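Local coordinates for protein beta-phenylalanine aminotransferase (Variovorax paradoxus, PDB 4AO9) that catalyses PLP-dependent transamination of beta-phenylalanine as a class-III aminotransferase, moving the amino group to and from the cofactor, at residues Gly152-Leu160 with Gly178-Phe186; Ala90-Tyr101 with Leu425-Tyr435. All coordinates share one frame; numbering follows the deposited sequence.

Contact 1 of 2, residues Gly152-Leu160 with Gly178-Phe186; sequences GTEANLMAL and GYHGGVLGF. With PLP (pyridoxal-5'-phosphate), chain C.
T153 and G182 meet at the N-terminus of helix 152-167, in the phosphate-binding cup of the fold-type I PLP enzymes to which class-III aminotransferases belong. The T153 hydroxyl serves two partners: OG1 accepts from G182 N at 2.9 Å and donates to PLP O2P at 2.6 Å. With OG1 beside the backbone N (chi1 -61°), the hydroxyl joins T153 N in gripping O2P, while G152 N donates to O3P at 2.8 Å; the helix N-terminus would probably add a favourable field for the phosphate. A valine at this position would lack the hydroxyl, and would probably leave G182 N without its acceptor and O2P with one donor fewer. The backbone angles of G181 call for a glycine, since a CB would jam against the preceding carbonyl O and strike T153 OG1. Further along the helix, L184 CD1 packs 3.7 Å from N156 CB, and L184 CD2 meets L160 CD1 tip to tip. D260 OD2 of the cofactor pocket is hydrogen-bonded to N156 ND2 and H180 ND1, and T284 bonds N156 OD1. The N156 amide stands 84° from the H180 imidazole, and its ND2 reaches H180 O at 2.9 Å, tilted 27° from the carbonyl plane.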
loop_
_atom_site.group_PDB
_atom_site.type_symbol
_atom_site.label_atom_id
_atom_site.label_comp_id
_atom_site.label_asym_id
_atom_site.label_seq_id
_atom_site.Cartn_x
_atom_site.Cartn_y
_atom_site.Cartn_z
ATOM N N GLY A 152 2.904 -5.756 0.297
ATOM C CA GLY A 152 2.714 -7.169 -0.050
ATOM C C GLY A 152 1.248 -7.476 -0.315
ATOM O O GLY A 152 0.931 -8.258 -1.221
ATOM N N THR A 153 0.345 -6.853 0.449
ATOM C CA THR A 153 -1.091 -7.028 0.239
ATOM C C THR A 153 -1.499 -6.614 -1.173
ATOM O O THR A 153 -2.198 -7.354 -1.877
ATOM C CB THR A 153 -1.879 -6.218 1.275
ATOM O OG1 THR A 153 -1.558 -6.684 2.594
ATOM C CG2 THR A 153 -3.387 -6.321 1.045
ATOM N N GLU A 154 -1.032 -5.450 -1.616
ATOM C CA GLU A 154 -1.323 -5.012 -2.979
ATOM C C GLU A 154 -0.710 -5.952 -4.011
ATOM O O GLU A 154 -1.334 -6.222 -5.038
ATOM C CB GLU A 154 -0.821 -3.583 -3.221
ATOM C CG GLU A 154 -1.683 -2.469 -2.598
ATOM C CD GLU A 154 -1.184 -1.088 -2.959
ATOM O OE1 GLU A 154 -0.126 -0.961 -3.617
ATOM O OE2 GLU A 154 -1.883 -0.120 -2.596
ATOM N N ALA A 155 0.504 -6.446 -3.755
ATOM C CA ALA A 155 1.148 -7.355 -4.714
ATOM C C ALA A 155 0.301 -8.615 -4.902
ATOM O O ALA A 155 0.052 -9.067 -6.039
ATOM C CB ALA A 155 2.542 -7.708 -4.260
ATOM N N ASN A 156 -0.161 -9.176 -3.794
ATOM C CA ASN A 156 -1.019 -10.368 -3.882
ATOM C C ASN A 156 -2.366 -10.071 -4.533
ATOM O O ASN A 156 -2.853 -10.872 -5.345
ATOM C CB ASN A 156 -1.189 -11.005 -2.508
ATOM C CG ASN A 156 0.015 -11.817 -2.107
ATOM O OD1 ASN A 156 0.596 -12.537 -2.931
ATOM N ND2 ASN A 156 0.403 -11.715 -0.840
ATOM N N LEU A 157 -2.967 -8.923 -4.218
ATOM C CA LEU A 157 -4.217 -8.536 -4.884
ATOM C C LEU A 157 -4.027 -8.458 -6.396
ATOM O O LEU A 157 -4.875 -8.939 -7.170
ATOM C CB LEU A 157 -4.741 -7.198 -4.350
ATOM C CG LEU A 157 -5.401 -7.276 -2.971
ATOM C CD1 LEU A 157 -5.613 -5.876 -2.401
ATOM C CD2 LEU A 157 -6.733 -8.055 -3.021
ATOM N N MET A 158 -2.917 -7.863 -6.826
ATOM C CA MET A 158 -2.669 -7.726 -8.245
ATOM C C MET A 158 -2.354 -9.039 -8.913
ATOM O O MET A 158 -2.780 -9.261 -10.046
ATOM C CB MET A 158 -1.572 -6.701 -8.527
ATOM C CG MET A 158 -1.907 -5.286 -8.084
ATOM S SD MET A 158 -3.540 -4.663 -8.561
ATOM C CE MET A 158 -3.519 -4.848 -10.343
ATOM N N ALA A 159 -1.598 -9.903 -8.237
ATOM C CA ALA A 159 -1.311 -11.232 -8.790
ATOM C C ALA A 159 -2.596 -12.016 -9.016
ATOM O O ALA A 159 -2.766 -12.657 -10.056
ATOM C CB ALA A 159 -0.375 -12.001 -7.886
ATOM N N LEU A 160 -3.481 -11.978 -8.028
ATOM C CA LEU A 160 -4.784 -12.640 -8.163
ATOM C C LEU A 160 -5.600 -12.063 -9.304
ATOM O O LEU A 160 -6.166 -12.798 -10.120
ATOM C CB LEU A 160 -5.573 -12.592 -6.849
ATOM C CG LEU A 160 -4.995 -13.390 -5.683
ATOM C CD1 LEU A 160 -5.840 -13.142 -4.434
ATOM C CD2 LEU A 160 -4.918 -14.899 -6.028
ATOM N N GLY A 178 -3.226 -19.621 5.770
ATOM C CA GLY A 178 -2.569 -18.755 4.806
ATOM C C GLY A 178 -2.708 -17.289 5.150
ATOM O O GLY A 178 -3.779 -16.829 5.566
ATOM N N TYR A 179 -1.606 -16.564 5.004
ATOM C CA TYR A 179 -1.612 -15.121 5.201
ATOM C C TYR A 179 -0.978 -14.432 4.012
ATOM O O TYR A 179 0.217 -14.626 3.721
ATOM C CB TYR A 179 -0.912 -14.688 6.498
ATOM C CG TYR A 179 -0.951 -13.190 6.671
ATOM C CD1 TYR A 179 -2.118 -12.552 7.094
ATOM C CD2 TYR A 179 0.147 -12.405 6.337
ATOM C CE1 TYR A 179 -2.167 -11.160 7.226
ATOM C CE2 TYR A 179 0.105 -11.006 6.464
ATOM C CZ TYR A 179 -1.060 -10.401 6.903
ATOM O OH TYR A 179 -1.117 -9.029 7.018
ATOM N N HIS A 180 -1.774 -13.582 3.362
ATOM C CA HIS A 180 -1.335 -12.933 2.128
ATOM C C HIS A 180 -1.537 -11.426 2.186
ATOM O O HIS A 180 -1.433 -10.733 1.171
ATOM C CB HIS A 180 -2.040 -13.563 0.929
ATOM C CG HIS A 180 -1.863 -15.048 0.870
ATOM N ND1 HIS A 180 -0.651 -15.637 0.581
ATOM C CD2 HIS A 180 -2.737 -16.066 1.091
ATOM C CE1 HIS A 180 -0.791 -16.955 0.613
ATOM N NE2 HIS A 180 -2.045 -17.238 0.915
ATOM N N GLY A 181 -1.804 -10.926 3.394
ATOM C CA GLY A 181 -1.977 -9.494 3.619
ATOM C C GLY A 181 -3.257 -9.152 4.337
ATOM O O GLY A 181 -4.031 -10.040 4.703
ATOM N N GLY A 182 -3.484 -7.844 4.487
ATOM C CA GLY A 182 -4.533 -7.316 5.365
ATOM C C GLY A 182 -5.952 -7.683 4.999
ATOM O O GLY A 182 -6.830 -7.691 5.864
ATOM N N VAL A 183 -6.176 -7.964 3.721
ATOM C CA VAL A 183 -7.499 -8.371 3.253
ATOM C C VAL A 183 -7.436 -9.729 2.564
ATOM O O VAL A 183 -8.316 -10.070 1.779
ATOM C CB VAL A 183 -8.160 -7.304 2.344
ATOM C CG1 VAL A 183 -8.492 -6.043 3.143
ATOM C CG2 VAL A 183 -7.251 -6.965 1.157
ATOM N N LEU A 184 -6.391 -10.506 2.871
ATOM C CA LEU A 184 -6.214 -11.848 2.294
ATOM C C LEU A 184 -5.692 -12.852 3.312
ATOM O O LEU A 184 -4.622 -13.432 3.137
ATOM C CB LEU A 184 -5.272 -11.791 1.082
ATOM C CG LEU A 184 -5.735 -11.008 -0.154
ATOM C CD1 LEU A 184 -4.554 -10.826 -1.096
ATOM C CD2 LEU A 184 -6.883 -11.710 -0.876
ATOM N N GLY A 185 -6.478 -13.085 4.359
ATOM C CA GLY A 185 -6.088 -13.969 5.456
ATOM C C GLY A 185 -7.078 -15.102 5.620
ATOM O O GLY A 185 -8.273 -14.935 5.360
ATOM N N PHE A 186 -6.575 -16.261 6.027
ATOM C CA PHE A 186 -7.388 -17.469 6.148
ATOM C C PHE A 186 -7.080 -18.239 7.407
ATOM O O PHE A 186 -5.918 -18.440 7.743
ATOM C CB PHE A 186 -7.185 -18.347 4.904
ATOM C CG PHE A 186 -7.462 -17.596 3.640
ATOM C CD1 PHE A 186 -8.754 -17.527 3.135
ATOM C CD2 PHE A 186 -6.445 -16.875 3.002
ATOM C CE1 PHE A 186 -9.031 -16.765 2.011
ATOM C CE2 PHE A 186 -6.707 -16.127 1.879
ATOM C CZ PHE A 186 -8.011 -16.053 1.377
HETATM N N1 PLP C . 2.276 -12.237 2.482
HETATM C C2 PLP C . 3.142 -12.678 3.393
HETATM C C2A PLP C . 3.571 -14.144 3.297
HETATM C C3 PLP C . 3.638 -11.814 4.375
HETATM O O3 PLP C . 4.453 -12.259 5.203
HETATM C C4 PLP C . 3.237 -10.470 4.438
HETATM C C4A PLP C . 3.768 -9.470 5.484
HETATM C C5 PLP C . 2.291 -10.068 3.468
HETATM C C6 PLP C . 1.836 -10.976 2.511
HETATM C C5A PLP C . 1.745 -8.628 3.433
HETATM O O4P PLP C . 2.639 -7.635 3.154
HETATM P P PLP C . 2.263 -6.146 3.640
HETATM O O1P PLP C . 2.218 -6.168 5.215
HETATM O O2P PLP C . 0.849 -5.767 3.074
HETATM O O3P PLP C . 3.313 -5.262 3.057
#

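Contact 2 of 2, residues Ala90-Tyr101 with Leu425-Tyr435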
loop_
_atom_site.group_PDB
_atom_site.type_symbol
_atom_site.label_atom_id
_atom_site.label_comp_id
_atom_site.label_asym_id
_atom_site.label_seq_id
_atom_site.Cartn_x
_atom_site.Cartn_y
_atom_site.Cartn_z
ATOM N N ALA A 90 17.923 -6.471 22.675
ATOM C CA ALA A 90 18.318 -7.085 21.420
ATOM C C ALA A 90 17.040 -7.441 20.676
ATOM O O ALA A 90 16.142 -8.075 21.238
ATOM C CB ALA A 90 19.161 -8.337 21.668
ATOM N N ASP A 91 16.971 -7.002 19.421
ATOM C CA ASP A 91 15.792 -7.167 18.567
ATOM C C ASP A 91 15.795 -8.518 17.845
ATOM O O ASP A 91 16.604 -8.746 16.953
ATOM C CB ASP A 91 15.788 -6.040 17.535
ATOM C CG ASP A 91 14.671 -6.171 16.518
ATOM O OD1 ASP A 91 13.691 -6.894 16.786
ATOM O OD2 ASP A 91 14.792 -5.538 15.455
ATOM N N PHE A 92 14.862 -9.381 18.227
ATOM C CA PHE A 92 14.667 -10.678 17.585
ATOM C C PHE A 92 13.364 -10.779 16.798
ATOM O O PHE A 92 12.836 -11.867 16.587
ATOM C CB PHE A 92 14.782 -11.810 18.621
ATOM C CG PHE A 92 16.195 -12.189 18.929
ATOM C CD1 PHE A 92 16.949 -11.448 19.834
ATOM C CD2 PHE A 92 16.792 -13.265 18.269
ATOM C CE1 PHE A 92 18.270 -11.793 20.098
ATOM C CE2 PHE A 92 18.104 -13.617 18.533
ATOM C CZ PHE A 92 18.845 -12.874 19.443
ATOM N N ILE A 93 12.864 -9.637 16.340
ATOM C CA ILE A 93 11.658 -9.630 15.495
ATOM C C ILE A 93 11.840 -8.807 14.196
ATOM O O ILE A 93 11.268 -9.143 13.156
ATOM C CB ILE A 93 10.379 -9.268 16.333
ATOM C CG1 ILE A 93 9.121 -9.203 15.462
ATOM C CG2 ILE A 93 10.579 -7.966 17.095
ATOM C CD1 ILE A 93 8.783 -10.517 14.732
ATOM N N ALA A 94 12.620 -7.733 14.249
ATOM C CA ALA A 94 13.081 -7.037 13.037
ATOM C C ALA A 94 11.984 -6.763 12.002
ATOM O O ALA A 94 12.068 -7.206 10.846
ATOM C CB ALA A 94 14.274 -7.802 12.410
ATOM N N GLU A 95 10.959 -6.035 12.448
ATOM C CA GLU A 95 9.836 -5.601 11.615
ATOM C C GLU A 95 9.204 -6.755 10.838
ATOM O O GLU A 95 8.860 -6.626 9.663
ATOM C CB GLU A 95 10.254 -4.430 10.719
ATOM C CG GLU A 95 9.084 -3.537 10.273
ATOM C CD GLU A 95 8.391 -2.857 11.433
ATOM O OE1 GLU A 95 7.475 -3.453 12.024
ATOM O OE2 GLU A 95 8.753 -1.711 11.750
ATOM N N TYR A 96 9.058 -7.888 11.519
ATOM C CA TYR A 96 8.360 -9.043 10.956
ATOM C C TYR A 96 8.974 -9.451 9.618
ATOM O O TYR A 96 8.269 -9.782 8.672
ATOM C CB TYR A 96 6.831 -8.783 10.877
ATOM C CG TYR A 96 6.202 -8.892 12.255
ATOM C CD1 TYR A 96 6.267 -7.832 13.167
ATOM C CD2 TYR A 96 5.612 -10.081 12.673
ATOM C CE1 TYR A 96 5.733 -7.954 14.459
ATOM C CE2 TYR A 96 5.070 -10.204 13.947
ATOM C CZ TYR A 96 5.137 -9.142 14.831
ATOM O OH TYR A 96 4.616 -9.281 16.094
ATOM N N THR A 97 10.311 -9.416 9.593
ATOM C CA THR A 97 11.196 -9.771 8.457
ATOM C C THR A 97 11.552 -8.621 7.517
ATOM O O THR A 97 12.487 -8.748 6.732
ATOM C CB THR A 97 10.750 -11.006 7.608
ATOM O OG1 THR A 97 9.724 -10.620 6.681
ATOM C CG2 THR A 97 10.270 -12.165 8.474
ATOM N N ALA A 98 10.820 -7.506 7.579
ATOM C CA ALA A 98 11.152 -6.363 6.723
ATOM C C ALA A 98 12.483 -5.720 7.120
ATOM O O ALA A 98 13.193 -5.175 6.272
ATOM C CB ALA A 98 10.017 -5.319 6.735
ATOM N N GLY A 99 12.818 -5.805 8.409
ATOM C CA GLY A 99 13.962 -5.080 8.981
ATOM C C GLY A 99 15.275 -5.851 8.970
ATOM O O GLY A 99 16.051 -5.790 9.921
ATOM N N VAL A 100 15.555 -6.548 7.872
ATOM C CA VAL A 100 16.737 -7.410 7.805
ATOM C C VAL A 100 18.046 -6.622 7.917
ATOM O O VAL A 100 19.087 -7.188 8.275
ATOM C CB VAL A 100 16.717 -8.322 6.537
ATOM C CG1 VAL A 100 17.110 -7.547 5.265
ATOM C CG2 VAL A 100 17.610 -9.550 6.738
ATOM N N TYR A 101 17.990 -5.324 7.632
ATOM C CA TYR A 101 19.186 -4.473 7.651
ATOM C C TYR A 101 19.449 -3.869 9.020
ATOM O O TYR A 101 20.437 -3.152 9.209
ATOM C CB TYR A 101 19.054 -3.349 6.613
ATOM C CG TYR A 101 18.590 -3.845 5.267
ATOM C CD1 TYR A 101 19.478 -4.438 4.380
ATOM C CD2 TYR A 101 17.244 -3.751 4.900
ATOM C CE1 TYR A 101 19.040 -4.906 3.138
ATOM C CE2 TYR A 101 16.805 -4.227 3.663
ATOM C CZ TYR A 101 17.710 -4.791 2.798
ATOM O OH TYR A 101 17.261 -5.264 1.583
ATOM N N LEU A 425 20.733 -8.772 9.963
ATOM C CA LEU A 425 22.181 -8.771 9.731
ATOM C C LEU A 425 23.055 -8.286 10.897
ATOM O O LEU A 425 24.129 -8.843 11.091
ATOM C CB LEU A 425 22.534 -8.009 8.454
ATOM C CG LEU A 425 21.994 -8.579 7.144
ATOM C CD1 LEU A 425 22.167 -7.565 6.029
ATOM C CD2 LEU A 425 22.666 -9.910 6.780
ATOM N N PRO A 426 22.629 -7.251 11.660
ATOM C CA PRO A 426 23.528 -6.787 12.738
ATOM C C PRO A 426 23.584 -7.684 13.971
ATOM O O PRO A 426 24.449 -7.471 14.820
ATOM C CB PRO A 426 22.975 -5.404 13.120
ATOM C CG PRO A 426 22.053 -5.025 12.005
ATOM C CD PRO A 426 21.521 -6.302 11.433
ATOM N N LEU A 427 22.694 -8.666 14.084
ATOM C CA LEU A 427 22.717 -9.550 15.255
ATOM C C LEU A 427 24.032 -10.299 15.340
ATOM O O LEU A 427 24.460 -10.933 14.373
ATOM C CB LEU A 427 21.598 -10.576 15.204
ATOM C CG LEU A 427 20.210 -10.169 15.668
ATOM C CD1 LEU A 427 19.313 -11.373 15.452
ATOM C CD2 LEU A 427 20.177 -9.744 17.132
ATOM N N THR A 428 24.654 -10.242 16.512
ATOM C CA THR A 428 25.928 -10.908 16.727
ATOM C C THR A 428 25.718 -12.334 17.224
ATOM O O THR A 428 24.625 -12.693 17.682
ATOM C CB THR A 428 26.791 -10.135 17.738
ATOM O OG1 THR A 428 26.143 -10.139 19.019
ATOM C CG2 THR A 428 26.998 -8.686 17.273
ATOM N N ASP A 429 26.768 -13.143 17.136
ATOM C CA ASP A 429 26.745 -14.482 17.713
ATOM C C ASP A 429 26.482 -14.435 19.228
ATOM O O ASP A 429 25.805 -15.314 19.760
ATOM C CB ASP A 429 28.035 -15.243 17.370
ATOM C CG ASP A 429 28.088 -15.681 15.907
ATOM O OD1 ASP A 429 27.019 -15.760 15.254
ATOM O OD2 ASP A 429 29.200 -15.970 15.408
ATOM N N ALA A 430 26.988 -13.399 19.902
ATOM C CA ALA A 430 26.696 -13.166 21.324
ATOM C C ALA A 430 25.221 -12.858 21.612
ATOM O O ALA A 430 24.671 -13.344 22.601
ATOM C CB ALA A 430 27.604 -12.068 21.897
ATOM N N ASP A 431 24.583 -12.063 20.750
ATOM C CA ASP A 431 23.142 -11.813 20.848
ATOM C C ASP A 431 22.377 -13.126 20.757
ATOM O O ASP A 431 21.452 -13.378 21.529
ATOM C CB ASP A 431 22.662 -10.901 19.706
ATOM C CG ASP A 431 23.165 -9.469 19.819
ATOM O OD1 ASP A 431 23.405 -8.977 20.943
ATOM O OD2 ASP A 431 23.306 -8.812 18.768
ATOM N N ILE A 432 22.769 -13.955 19.797
ATOM C CA ILE A 432 22.113 -15.238 19.578
ATOM C C ILE A 432 22.321 -16.164 20.792
ATOM O O ILE A 432 21.385 -16.822 21.243
ATOM C CB ILE A 432 22.539 -15.861 18.233
ATOM C CG1 ILE A 432 21.965 -15.005 17.079
ATOM C CG2 ILE A 432 22.086 -17.312 18.148
ATOM C CD1 ILE A 432 22.434 -15.400 15.687
ATOM N N ASP A 433 23.533 -16.162 21.348
ATOM C CA ASP A 433 23.808 -16.918 22.573
ATOM C C ASP A 433 22.873 -16.496 23.701
ATOM O O ASP A 433 22.391 -17.341 24.460
ATOM C CB ASP A 433 25.261 -16.726 23.032
ATOM C CG ASP A 433 26.261 -17.487 22.182
ATOM O OD1 ASP A 433 25.874 -18.460 21.500
ATOM O OD2 ASP A 433 27.457 -17.109 22.206
ATOM N N ARG A 434 22.614 -15.191 23.801
ATOM C CA ARG A 434 21.714 -14.665 24.825
ATOM C C ARG A 434 20.279 -15.139 24.630
ATOM O O ARG A 434 19.591 -15.405 25.612
ATOM C CB ARG A 434 21.775 -13.135 24.909
ATOM C CG ARG A 434 23.067 -12.627 25.541
ATOM C CD ARG A 434 22.911 -11.242 26.162
ATOM N NE ARG A 434 22.473 -10.255 25.180
ATOM C CZ ARG A 434 23.259 -9.711 24.252
ATOM N NH1 ARG A 434 24.544 -10.049 24.163
ATOM N NH2 ARG A 434 22.749 -8.830 23.401
ATOM N N TYR A 435 19.826 -15.243 23.376
ATOM C CA TYR A 435 18.504 -15.804 23.113
ATOM C C TYR A 435 18.395 -17.244 23.631
ATOM O O TYR A 435 17.445 -17.579 24.345
ATOM C CB TYR A 435 18.086 -15.690 21.626
ATOM C CG TYR A 435 16.619 -16.047 21.448
ATOM C CD1 TYR A 435 16.227 -17.377 21.278
ATOM C CD2 TYR A 435 15.620 -15.069 21.493
ATOM C CE1 TYR A 435 14.894 -17.727 21.158
ATOM C CE2 TYR A 435 14.266 -15.417 21.371
ATOM C CZ TYR A 435 13.920 -16.750 21.201
ATOM O OH TYR A 435 12.611 -17.134 21.103
#
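F92 is held between L427 and Y435, with the start of helix 429-445 at its rim. L427 CD1 lies over one face in a CH-pi contact, 4.3 Å from the ring centroid and 22° off the normal. Y435 CB takes the opposite face at 4.0 Å from the centroid, and the Y435 ring follows obliquely, its plane turned 35° from that of F92. At the ring edge F92 CZ comes to 3.4 Å from D431 O, near the ring plane. Y435 presents its CB and CD2 because its CG is anti to the backbone N (chi1 -170°), which swings the ring across the phenyl group at a slant.

The second point of contact is polar. L425 N donates to V100 O at 2.8 Å in a nearly straight bond; beside it P426 CG packs against Y101 O.

The next shell fixes both partners. D91 OD1 accepts from I93 N and A94 N on the same face of its carboxylate, the first bond closing an Asx turn and the second an Asx motif, which shape the chain just after F92, while its OD2 is bound by H103. On the other segment T428 and D431 form a capping box: T428 OG1 accepts from D431 N at 3.0 Å, and D431 OD2 accepts from T428 N. D431 OD1 forms a salt bridge with R434 NH2, though the hydrogen bond within it is weak; that same NH2 is 4.0 Å from A90 CB.

Further out, the contact joins the end of strand 88-91 to the C-terminal helix 429-445, consistent with the small domain of fold-type I aminotransferases, built from both ends of the chain. I413 of the adjacent strand 413-414 touches both F92 and Y435, V421 of strand 420-422 meets Y435, and helix 341-365 packs against I432 and Y435 through L354 and L358.

Both contacts are largely buried, yet they lie on opposite sides of the chain's centre, their own centres about 26 Å apart. Contact 1 falls within the loop of chain that contact 2 closes, and the two share no helix or strand. In contact 1 the start of a helix meets a glycine-rich loop, and polar atoms bind one another and the cofactor beside an aliphatic patch; in contact 2 a strand end and the loop after it meet the C-terminal helix, mainly through aromatic and aliphatic packing with one backbone bond across it. Contact 2 also reaches the surface, at the exposed R434. Each touches the second subunit: L157 meets its counterpart, and E95 bonds T123 of that subunit.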